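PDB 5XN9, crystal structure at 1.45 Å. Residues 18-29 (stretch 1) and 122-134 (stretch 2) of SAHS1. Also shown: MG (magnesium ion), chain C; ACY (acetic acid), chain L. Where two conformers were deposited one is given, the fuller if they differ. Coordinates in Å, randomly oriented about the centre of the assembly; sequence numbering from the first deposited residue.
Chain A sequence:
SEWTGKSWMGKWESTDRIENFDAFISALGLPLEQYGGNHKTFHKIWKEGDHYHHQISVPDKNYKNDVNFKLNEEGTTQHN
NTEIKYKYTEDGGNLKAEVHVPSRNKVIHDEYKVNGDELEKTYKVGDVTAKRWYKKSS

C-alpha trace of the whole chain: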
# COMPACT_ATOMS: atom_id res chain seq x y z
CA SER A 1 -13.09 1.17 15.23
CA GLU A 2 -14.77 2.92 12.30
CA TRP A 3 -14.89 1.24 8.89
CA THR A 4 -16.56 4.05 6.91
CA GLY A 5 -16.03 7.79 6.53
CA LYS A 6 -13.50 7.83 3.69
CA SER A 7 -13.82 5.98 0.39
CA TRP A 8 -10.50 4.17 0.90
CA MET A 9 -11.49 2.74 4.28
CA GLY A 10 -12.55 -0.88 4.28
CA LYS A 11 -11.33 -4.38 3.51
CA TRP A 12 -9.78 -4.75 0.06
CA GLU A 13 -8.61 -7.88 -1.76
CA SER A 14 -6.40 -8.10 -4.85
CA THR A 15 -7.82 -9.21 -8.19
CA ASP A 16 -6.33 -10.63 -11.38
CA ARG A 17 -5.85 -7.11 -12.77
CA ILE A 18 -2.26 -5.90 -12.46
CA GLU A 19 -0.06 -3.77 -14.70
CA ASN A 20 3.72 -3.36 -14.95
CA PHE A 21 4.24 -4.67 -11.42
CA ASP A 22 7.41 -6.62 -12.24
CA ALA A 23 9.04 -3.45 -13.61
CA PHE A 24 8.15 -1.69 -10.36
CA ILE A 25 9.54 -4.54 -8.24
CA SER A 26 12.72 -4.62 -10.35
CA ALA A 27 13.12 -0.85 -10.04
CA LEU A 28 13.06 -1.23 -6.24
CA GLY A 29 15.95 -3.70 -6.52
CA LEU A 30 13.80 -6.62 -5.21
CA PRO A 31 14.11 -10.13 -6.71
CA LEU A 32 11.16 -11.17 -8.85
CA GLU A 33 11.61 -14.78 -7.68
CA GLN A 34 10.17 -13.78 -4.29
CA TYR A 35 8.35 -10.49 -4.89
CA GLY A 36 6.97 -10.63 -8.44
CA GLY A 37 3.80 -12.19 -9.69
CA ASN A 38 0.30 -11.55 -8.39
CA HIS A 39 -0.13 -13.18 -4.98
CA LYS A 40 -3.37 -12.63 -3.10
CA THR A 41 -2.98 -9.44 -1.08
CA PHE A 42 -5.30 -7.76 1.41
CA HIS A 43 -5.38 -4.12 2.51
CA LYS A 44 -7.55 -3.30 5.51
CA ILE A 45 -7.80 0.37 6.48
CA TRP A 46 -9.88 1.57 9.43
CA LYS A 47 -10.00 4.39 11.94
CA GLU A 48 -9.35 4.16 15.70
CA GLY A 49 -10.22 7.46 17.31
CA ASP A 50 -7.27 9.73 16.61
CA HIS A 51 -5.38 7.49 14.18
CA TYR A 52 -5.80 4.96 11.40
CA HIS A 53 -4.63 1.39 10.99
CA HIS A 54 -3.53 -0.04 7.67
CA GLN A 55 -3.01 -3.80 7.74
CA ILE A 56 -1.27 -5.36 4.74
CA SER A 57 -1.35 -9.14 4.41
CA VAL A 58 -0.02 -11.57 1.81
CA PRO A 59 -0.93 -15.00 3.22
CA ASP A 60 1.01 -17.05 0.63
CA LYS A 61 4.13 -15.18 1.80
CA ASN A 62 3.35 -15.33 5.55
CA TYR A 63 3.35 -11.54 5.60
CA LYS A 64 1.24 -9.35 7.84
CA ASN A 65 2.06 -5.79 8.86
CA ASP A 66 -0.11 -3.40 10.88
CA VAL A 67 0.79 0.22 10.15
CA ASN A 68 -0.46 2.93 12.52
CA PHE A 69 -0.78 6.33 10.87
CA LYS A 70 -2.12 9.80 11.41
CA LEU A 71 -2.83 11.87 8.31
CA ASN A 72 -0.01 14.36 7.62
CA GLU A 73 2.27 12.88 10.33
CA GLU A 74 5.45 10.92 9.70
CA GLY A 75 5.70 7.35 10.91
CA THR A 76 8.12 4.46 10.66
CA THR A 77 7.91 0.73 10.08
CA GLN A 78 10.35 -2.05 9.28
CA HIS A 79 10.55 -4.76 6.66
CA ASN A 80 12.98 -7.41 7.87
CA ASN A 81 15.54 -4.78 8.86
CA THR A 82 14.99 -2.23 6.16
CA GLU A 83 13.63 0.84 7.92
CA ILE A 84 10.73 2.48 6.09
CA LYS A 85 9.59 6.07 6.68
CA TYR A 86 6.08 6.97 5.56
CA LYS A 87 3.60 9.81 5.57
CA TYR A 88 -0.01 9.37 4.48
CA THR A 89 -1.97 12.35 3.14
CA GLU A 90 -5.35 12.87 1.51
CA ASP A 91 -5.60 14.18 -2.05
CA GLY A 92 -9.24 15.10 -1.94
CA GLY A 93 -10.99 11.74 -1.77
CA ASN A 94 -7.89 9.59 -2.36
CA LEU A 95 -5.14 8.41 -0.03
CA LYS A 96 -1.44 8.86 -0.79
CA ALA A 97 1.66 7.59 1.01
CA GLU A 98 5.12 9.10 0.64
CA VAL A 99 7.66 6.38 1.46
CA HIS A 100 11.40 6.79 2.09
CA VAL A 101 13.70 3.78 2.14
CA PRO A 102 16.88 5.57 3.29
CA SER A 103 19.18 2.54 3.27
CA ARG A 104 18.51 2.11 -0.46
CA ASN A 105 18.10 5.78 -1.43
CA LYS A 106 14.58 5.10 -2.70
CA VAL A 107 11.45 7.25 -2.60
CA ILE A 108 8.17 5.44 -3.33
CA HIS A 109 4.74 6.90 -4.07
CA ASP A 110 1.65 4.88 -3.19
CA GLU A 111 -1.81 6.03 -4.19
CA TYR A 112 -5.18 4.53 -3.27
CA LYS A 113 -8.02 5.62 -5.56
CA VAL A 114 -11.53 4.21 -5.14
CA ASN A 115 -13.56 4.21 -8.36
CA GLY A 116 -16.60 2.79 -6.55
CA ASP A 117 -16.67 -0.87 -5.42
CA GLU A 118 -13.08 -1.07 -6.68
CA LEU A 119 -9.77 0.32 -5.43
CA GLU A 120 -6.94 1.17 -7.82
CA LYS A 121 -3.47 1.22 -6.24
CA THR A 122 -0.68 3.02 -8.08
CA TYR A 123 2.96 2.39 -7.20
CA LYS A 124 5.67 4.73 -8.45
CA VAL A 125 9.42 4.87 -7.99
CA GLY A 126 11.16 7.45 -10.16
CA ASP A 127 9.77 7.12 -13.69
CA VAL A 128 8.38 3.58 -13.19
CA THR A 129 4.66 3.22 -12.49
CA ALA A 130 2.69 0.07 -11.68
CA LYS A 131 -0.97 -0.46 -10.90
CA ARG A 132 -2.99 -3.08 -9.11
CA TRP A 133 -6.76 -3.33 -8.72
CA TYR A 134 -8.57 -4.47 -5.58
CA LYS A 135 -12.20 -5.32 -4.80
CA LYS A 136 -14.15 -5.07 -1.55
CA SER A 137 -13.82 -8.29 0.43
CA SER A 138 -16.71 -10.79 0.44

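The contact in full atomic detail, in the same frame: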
# COMPACT_ATOMS: atom_id res chain seq x y z
N ILE A 18 -3.53 -6.42 -12.93
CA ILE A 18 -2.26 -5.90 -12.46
C ILE A 18 -1.52 -5.42 -13.71
O ILE A 18 -1.73 -5.95 -14.80
CB ILE A 18 -1.48 -7.01 -11.70
CG1 ILE A 18 -0.21 -6.46 -11.04
CG2 ILE A 18 -1.19 -8.20 -12.61
CD1 ILE A 18 0.33 -7.39 -9.97
N GLU A 19 -0.70 -4.39 -13.55
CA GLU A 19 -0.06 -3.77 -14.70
C GLU A 19 1.34 -3.31 -14.32
O GLU A 19 1.50 -2.51 -13.39
CB GLU A 19 -0.88 -2.59 -15.21
CG GLU A 19 -0.33 -1.92 -16.45
CD GLU A 19 -1.20 -0.78 -16.90
OE1 GLU A 19 -2.19 -1.04 -17.62
OE2 GLU A 19 -0.91 0.37 -16.51
N ASN A 20 2.34 -3.82 -15.04
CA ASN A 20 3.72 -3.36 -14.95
C ASN A 20 4.34 -3.58 -13.58
O ASN A 20 5.30 -2.90 -13.20
CB ASN A 20 3.87 -1.89 -15.38
CG ASN A 20 5.25 -1.57 -15.90
OD1 ASN A 20 5.87 -2.40 -16.57
ND2 ASN A 20 5.74 -0.37 -15.60
N PHE A 21 3.80 -4.52 -12.80
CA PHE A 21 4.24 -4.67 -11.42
C PHE A 21 5.66 -5.23 -11.33
O PHE A 21 6.40 -4.87 -10.41
CB PHE A 21 3.27 -5.53 -10.63
CG PHE A 21 3.38 -5.37 -9.15
CD1 PHE A 21 2.89 -4.23 -8.53
CD2 PHE A 21 3.96 -6.36 -8.37
CE1 PHE A 21 2.99 -4.07 -7.16
CE2 PHE A 21 4.07 -6.21 -7.00
CZ PHE A 21 3.58 -5.06 -6.40
N ASP A 22 6.05 -6.09 -12.27
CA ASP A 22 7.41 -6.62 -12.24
C ASP A 22 8.44 -5.52 -12.48
O ASP A 22 9.51 -5.52 -11.86
CB ASP A 22 7.56 -7.77 -13.25
CG ASP A 22 7.01 -9.08 -12.72
OD1 ASP A 22 6.31 -9.07 -11.67
OD2 ASP A 22 7.26 -10.12 -13.35
N ALA A 23 8.14 -4.57 -13.38
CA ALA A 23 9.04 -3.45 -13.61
C ALA A 23 9.18 -2.60 -12.35
O ALA A 23 10.27 -2.09 -12.05
CB ALA A 23 8.54 -2.60 -14.77
N PHE A 24 8.09 -2.43 -11.61
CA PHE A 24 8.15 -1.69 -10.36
C PHE A 24 9.00 -2.43 -9.33
O PHE A 24 9.88 -1.84 -8.69
CB PHE A 24 6.75 -1.44 -9.82
CG PHE A 24 6.73 -0.86 -8.44
CD1 PHE A 24 7.04 0.47 -8.23
CD2 PHE A 24 6.40 -1.65 -7.35
CE1 PHE A 24 7.03 1.01 -6.95
CE2 PHE A 24 6.39 -1.13 -6.07
CZ PHE A 24 6.70 0.21 -5.87
N ILE A 25 8.76 -3.73 -9.17
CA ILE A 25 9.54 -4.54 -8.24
C ILE A 25 11.02 -4.52 -8.61
O ILE A 25 11.89 -4.37 -7.75
CB ILE A 25 8.98 -5.97 -8.16
CG1 ILE A 25 7.58 -5.95 -7.53
CG2 ILE A 25 9.90 -6.87 -7.36
CD1 ILE A 25 7.56 -5.36 -6.13
N SER A 26 11.32 -4.67 -9.91
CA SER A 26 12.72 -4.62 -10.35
C SER A 26 13.34 -3.26 -10.07
O SER A 26 14.51 -3.18 -9.68
CB SER A 26 12.81 -4.97 -11.83
OG SER A 26 12.34 -6.29 -12.07
N ALA A 27 12.58 -2.18 -10.27
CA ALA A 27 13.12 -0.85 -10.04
C ALA A 27 13.40 -0.58 -8.56
O ALA A 27 14.21 0.29 -8.24
CB ALA A 27 12.17 0.22 -10.59
N LEU A 28 12.73 -1.30 -7.66
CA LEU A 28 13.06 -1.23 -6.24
C LEU A 28 14.31 -2.02 -5.89
O LEU A 28 14.81 -1.89 -4.77
CB LEU A 28 11.90 -1.76 -5.40
CG LEU A 28 10.62 -0.94 -5.38
CD1 LEU A 28 9.60 -1.58 -4.45
CD2 LEU A 28 10.93 0.49 -4.95
N GLY A 29 14.82 -2.84 -6.81
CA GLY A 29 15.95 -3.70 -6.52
C GLY A 29 15.60 -5.01 -5.85
O GLY A 29 16.50 -5.69 -5.34
N THR A 122 -1.76 2.64 -7.19
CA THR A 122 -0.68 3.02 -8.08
C THR A 122 0.61 3.07 -7.28
O THR A 122 0.64 3.61 -6.18
CB THR A 122 -0.97 4.38 -8.71
OG1 THR A 122 -2.21 4.31 -9.43
CG2 THR A 122 0.14 4.76 -9.67
N TYR A 123 1.66 2.48 -7.84
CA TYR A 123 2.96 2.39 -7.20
C TYR A 123 3.94 3.09 -8.13
O TYR A 123 3.98 2.77 -9.32
CB TYR A 123 3.40 0.92 -7.08
CG TYR A 123 2.38 -0.06 -6.51
CD1 TYR A 123 1.26 -0.46 -7.24
CD2 TYR A 123 2.56 -0.62 -5.26
CE1 TYR A 123 0.34 -1.35 -6.73
CE2 TYR A 123 1.65 -1.53 -4.74
CZ TYR A 123 0.54 -1.89 -5.48
OH TYR A 123 -0.37 -2.80 -4.97
N LYS A 124 4.71 4.03 -7.61
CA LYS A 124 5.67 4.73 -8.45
C LYS A 124 7.00 4.83 -7.74
O LYS A 124 7.06 5.15 -6.55
CB LYS A 124 5.22 6.15 -8.79
CG LYS A 124 4.08 6.28 -9.78
CD LYS A 124 3.83 7.76 -10.05
CE LYS A 124 2.63 7.99 -10.96
NZ LYS A 124 2.09 9.35 -10.76
N VAL A 125 8.08 4.59 -8.48
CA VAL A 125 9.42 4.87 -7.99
C VAL A 125 10.20 5.48 -9.16
O VAL A 125 10.38 4.84 -10.19
CB VAL A 125 10.12 3.63 -7.41
CG1 VAL A 125 10.12 2.46 -8.40
CG2 VAL A 125 11.51 3.97 -6.91
N GLY A 126 10.60 6.74 -9.01
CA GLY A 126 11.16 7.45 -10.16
C GLY A 126 10.16 7.48 -11.29
O GLY A 126 8.99 7.85 -11.12
N ASP A 127 10.60 7.08 -12.49
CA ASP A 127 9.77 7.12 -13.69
C ASP A 127 9.03 5.81 -13.96
O ASP A 127 8.50 5.64 -15.06
CB ASP A 127 10.60 7.50 -14.92
CG ASP A 127 11.64 6.45 -15.29
OD1 ASP A 127 12.04 5.66 -14.42
OD2 ASP A 127 12.08 6.43 -16.47
N VAL A 128 8.97 4.90 -12.99
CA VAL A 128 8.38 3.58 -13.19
C VAL A 128 7.07 3.53 -12.42
O VAL A 128 7.05 3.74 -11.20
CB VAL A 128 9.33 2.47 -12.74
CG1 VAL A 128 8.66 1.11 -12.85
CG2 VAL A 128 10.62 2.50 -13.56
N THR A 129 5.97 3.25 -13.12
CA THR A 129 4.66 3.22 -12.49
C THR A 129 4.04 1.84 -12.68
O THR A 129 4.06 1.29 -13.78
CB THR A 129 3.74 4.24 -13.15
OG1 THR A 129 4.36 5.53 -13.12
CG2 THR A 129 2.39 4.30 -12.45
N ALA A 130 3.47 1.30 -11.60
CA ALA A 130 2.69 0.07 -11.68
C ALA A 130 1.32 0.31 -11.08
O ALA A 130 1.10 1.26 -10.32
CB ALA A 130 3.38 -1.10 -10.99
N LYS A 131 0.38 -0.57 -11.42
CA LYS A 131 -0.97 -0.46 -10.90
C LYS A 131 -1.49 -1.83 -10.53
O LYS A 131 -1.13 -2.84 -11.14
CB LYS A 131 -1.91 0.18 -11.92
CG LYS A 131 -1.70 1.67 -12.09
CD LYS A 131 -2.59 2.22 -13.17
CE LYS A 131 -2.45 3.72 -13.28
NZ LYS A 131 -3.06 4.38 -12.11
N ARG A 132 -2.35 -1.85 -9.52
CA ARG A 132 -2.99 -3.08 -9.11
C ARG A 132 -4.40 -2.74 -8.68
O ARG A 132 -4.62 -1.69 -8.07
CB ARG A 132 -2.19 -3.66 -7.96
CG ARG A 132 -2.34 -5.09 -7.83
CD ARG A 132 -1.40 -5.65 -6.83
NE ARG A 132 -1.64 -7.06 -6.74
CZ ARG A 132 -1.25 -7.82 -5.74
NH1 ARG A 132 -0.59 -7.30 -4.71
NH2 ARG A 132 -1.54 -9.11 -5.77
N TRP A 133 -5.36 -3.59 -9.02
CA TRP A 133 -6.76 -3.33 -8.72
C TRP A 133 -7.25 -4.28 -7.64
O TRP A 133 -6.92 -5.48 -7.65
CB TRP A 133 -7.62 -3.43 -9.97
CG TRP A 133 -7.41 -2.25 -10.86
CD1 TRP A 133 -8.16 -1.11 -10.89
CD2 TRP A 133 -6.36 -2.06 -11.81
NE1 TRP A 133 -7.65 -0.23 -11.82
CE2 TRP A 133 -6.54 -0.79 -12.40
CE3 TRP A 133 -5.28 -2.85 -12.23
CZ2 TRP A 133 -5.69 -0.29 -13.38
CZ3 TRP A 133 -4.43 -2.35 -13.21
CH2 TRP A 133 -4.65 -1.08 -13.78
N TYR A 134 -8.03 -3.74 -6.71
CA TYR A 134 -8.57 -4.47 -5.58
C TYR A 134 -10.09 -4.35 -5.57
O TYR A 134 -10.66 -3.37 -6.07
CB TYR A 134 -8.03 -3.87 -4.26
CG TYR A 134 -6.55 -4.09 -4.07
CD1 TYR A 134 -5.61 -3.34 -4.77
CD2 TYR A 134 -6.09 -5.07 -3.20
CE1 TYR A 134 -4.26 -3.56 -4.60
CE2 TYR A 134 -4.74 -5.30 -3.03
CZ TYR A 134 -3.83 -4.54 -3.73
OH TYR A 134 -2.48 -4.76 -3.56
MG MG C . -1.36 -3.87 -2.21
C ACY L . 0.85 -4.29 -2.35
O ACY L . 0.82 -4.75 -3.51
OXT ACY L . 0.37 -3.17 -2.04
CH3 ACY L . 1.48 -5.11 -1.27

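Stretch 1 runs from a short piece of strand into a helix; the strand joins the sheet beside the hairpin of stretch 2, and the helix packs on it. The strand part pairs antiparallel with the second hairpin strand. Glu19 and Lys131 form the hydrogen-bonded pair: Glu19 N donates to Lys131 O at 2.9 Å, and Lys131 N donates to Glu19 O at 3.0 Å. Both backbone groups of each residue are thus satisfied by the other. Ile18 faces Arg132 in the neighbouring non-hydrogen-bonded pair.

Asn20 sits at the N-cap position, but its side chain makes no capping bond. Instead Asn20 ND2 donates to Thr129 O at 3.0 Å, nearly straight at 171°. This bond carries the polar link one residue past the paired strands. The Asn20 carbonyl serves the helix: Phe24 N donates to Asn20 O at 3.2 Å.

Beyond this point the contact is apolar. Phe24 lies over the hairpin, with Tyr123 CB 3.6 Å from Phe24 CZ and over the face of the Phe24 ring. Phe24 CB meets Ala130 CB at 3.6 Å, and Ala27 CB meets Val125 CG1 at 3.7 Å. Phe21 turns its ring edge to the face of Tyr123, with Phe21 CE1 3.7 Å from Tyr123 CZ.

Four backbone bonds hold the hairpin together. Tyr123 and Ala130 exchange two bonds, as do Val125 and Val128 around a type II' turn. Lys131 NZ reaches back to Thr122 OG1 at 2.8 Å and makes no salt bridge with Glu19.

The side chains of Tyr123 and Arg132 both reach an acetic acid molecule, probably from the crystallisation liquor. Tyr123 OH donates to ACY O at 2.7 Å, and Arg132 NH1 donates to the same ACY O at 3.2 Å. The magnesium is bound by ACY OXT at 1.9 Å, by Tyr134 OH at 2.0 Å and by one atom from elsewhere in the structure. The Arg132 guanidinium has further partners elsewhere in the structure.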